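Local coordinates for MGS-MChE2 (Uncultured bacterium, PDB 5JD6), which is an alpha/beta hydrolase from a lagoon-sediment metagenome that probably acts as an esterase, hydrolysing ester bonds, at residues G19-I24 against E83-L88. Numbering follows the deposited sequence.
Sequences GTPIVI and ENVILL
Val23 joins its neighbour strand through both of its backbone polar groups: its N gives a hydrogen bond to Ile86 O (2.8 Å), and its O receives one from Leu88 N, at 2.9 Å and almost straight (N-H...O 173°). A third bond, from Ile86 N to Pro21 O at 3.1 Å, completes the alternating pattern of a parallel pair, while Ile22 turns its own polar groups to strand 47-52 on its far edge. Strands 20-25 and 85-91 are central neighbours in the alpha/beta hydrolase sheet, and the latter runs on into a probable nucleophile elbow at Ser91. Val23, Val85 and Leu87 pack on helix 66-80. Val23 CB lies 3.8 Å from Leu87 CD2, the two side chains pointing the same way, and Val23 CG2, anti to its carbonyl carbon, is set 4.1 Å from Val85 CB. On the opposite face, with Ile22 and Ile86, Ile24 CG1 and CD1 lie alongside Leu88 CD2, with CG1 4.1 Å away. An alanine in place of Ile24 would probably open a gap beside Leu88 CD2 and weaken the packing against Phe35 and Val49. Pro21 CG meets Val85 CG1 at 3.9 Å, the side chains crossing at about a right angle.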
loop_
_atom_site.group_PDB
_atom_site.type_symbol
_atom_site.label_atom_id
_atom_site.label_comp_id
_atom_site.label_asym_id
_atom_site.label_seq_id
_atom_site.Cartn_x
_atom_site.Cartn_y
_atom_site.Cartn_z
ATOM N N GLY A 19 2.016 7.166 18.274
ATOM C CA GLY A 19 1.687 8.471 17.723
ATOM C C GLY A 19 0.803 8.464 16.488
ATOM O O GLY A 19 -0.231 7.796 16.447
ATOM N N THR A 20 1.215 9.227 15.479
ATOM C CA THR A 20 0.465 9.353 14.232
ATOM C C THR A 20 0.330 8.005 13.533
ATOM O O THR A 20 1.324 7.313 13.315
ATOM C CB THR A 20 1.139 10.360 13.279
ATOM O OG1 THR A 20 1.492 11.544 14.004
ATOM C CG2 THR A 20 0.209 10.723 12.130
ATOM N N PRO A 21 -0.908 7.624 13.183
ATOM C CA PRO A 21 -1.158 6.308 12.585
ATOM C C PRO A 21 -0.710 6.194 11.130
ATOM O O PRO A 21 -1.078 7.019 10.294
ATOM C CB PRO A 21 -2.678 6.160 12.695
ATOM C CG PRO A 21 -3.187 7.555 12.681
ATOM C CD PRO A 21 -2.157 8.370 13.414
ATOM N N ILE A 22 0.090 5.172 10.847
ATOM C CA ILE A 22 0.452 4.823 9.480
ATOM C C ILE A 22 -0.158 3.473 9.125
ATOM O O ILE A 22 0.218 2.447 9.696
ATOM C CB ILE A 22 1.979 4.760 9.281
ATOM C CG1 ILE A 22 2.616 6.123 9.552
ATOM C CG2 ILE A 22 2.317 4.287 7.875
ATOM C CD1 ILE A 22 4.121 6.131 9.391
ATOM N N VAL A 23 -1.107 3.475 8.194
ATOM C CA VAL A 23 -1.749 2.238 7.768
ATOM C C VAL A 23 -1.078 1.695 6.510
ATOM O O VAL A 23 -1.002 2.375 5.488
ATOM C CB VAL A 23 -3.253 2.437 7.511
ATOM C CG1 VAL A 23 -3.890 1.133 7.062
ATOM C CG2 VAL A 23 -3.935 2.960 8.769
ATOM N N ILE A 24 -0.596 0.460 6.601
ATOM C CA ILE A 24 0.181 -0.155 5.534
ATOM C C ILE A 24 -0.619 -1.193 4.753
ATOM O O ILE A 24 -1.197 -2.108 5.335
ATOM C CB ILE A 24 1.446 -0.824 6.100
ATOM C CG1 ILE A 24 2.447 0.235 6.561
ATOM C CG2 ILE A 24 2.078 -1.734 5.064
ATOM C CD1 ILE A 24 3.725 -0.343 7.125
ATOM N N GLU A 83 -9.660 10.098 12.463
ATOM C CA GLU A 83 -10.216 11.133 11.600
ATOM C C GLU A 83 -9.392 11.234 10.325
ATOM O O GLU A 83 -9.892 11.637 9.274
ATOM C CB GLU A 83 -10.250 12.478 12.324
ATOM C CG GLU A 83 -10.331 12.360 13.836
ATOM C CD GLU A 83 -10.125 13.690 14.535
ATOM O OE1 GLU A 83 -9.070 14.321 14.313
ATOM O OE2 GLU A 83 -11.015 14.101 15.309
ATOM N N ASN A 84 -8.119 10.864 10.433
ATOM C CA ASN A 84 -7.214 10.851 9.291
ATOM C C ASN A 84 -6.021 9.937 9.551
ATOM O O ASN A 84 -5.567 9.802 10.687
ATOM C CB ASN A 84 -6.734 12.267 8.964
ATOM C CG ASN A 84 -5.845 12.847 10.047
ATOM O OD1 ASN A 84 -6.014 12.553 11.230
ATOM N ND2 ASN A 84 -4.888 13.675 9.643
ATOM N N VAL A 85 -5.524 9.302 8.495
ATOM C CA VAL A 85 -4.365 8.423 8.605
ATOM C C VAL A 85 -3.368 8.675 7.484
ATOM O O VAL A 85 -3.642 9.424 6.546
ATOM C CB VAL A 85 -4.765 6.932 8.567
ATOM C CG1 VAL A 85 -5.569 6.556 9.800
ATOM C CG2 VAL A 85 -5.538 6.621 7.292
ATOM N N ILE A 86 -2.205 8.044 7.591
ATOM C CA ILE A 86 -1.233 8.039 6.510
ATOM C C ILE A 86 -1.240 6.669 5.840
ATOM O O ILE A 86 -1.030 5.650 6.499
ATOM C CB ILE A 86 0.185 8.371 7.010
ATOM C CG1 ILE A 86 0.230 9.796 7.563
ATOM C CG2 ILE A 86 1.197 8.205 5.888
ATOM C CD1 ILE A 86 1.592 10.211 8.079
ATOM N N LEU A 87 -1.498 6.648 4.537
ATOM C CA LEU A 87 -1.551 5.395 3.791
ATOM C C LEU A 87 -0.238 5.090 3.079
ATOM O O LEU A 87 0.275 5.907 2.309
ATOM C CB LEU A 87 -2.688 5.424 2.768
ATOM C CG LEU A 87 -4.116 5.395 3.312
ATOM C CD1 LEU A 87 -5.106 5.259 2.166
ATOM C CD2 LEU A 87 -4.291 4.266 4.314
ATOM N N LEU A 88 0.295 3.903 3.344
ATOM C CA LEU A 88 1.495 3.420 2.676
ATOM C C LEU A 88 1.158 2.140 1.921
ATOM O O LEU A 88 0.684 1.168 2.512
ATOM C CB LEU A 88 2.618 3.187 3.692
ATOM C CG LEU A 88 3.902 2.479 3.248
ATOM C CD1 LEU A 88 4.454 3.070 1.963
ATOM C CD2 LEU A 88 4.941 2.552 4.355
#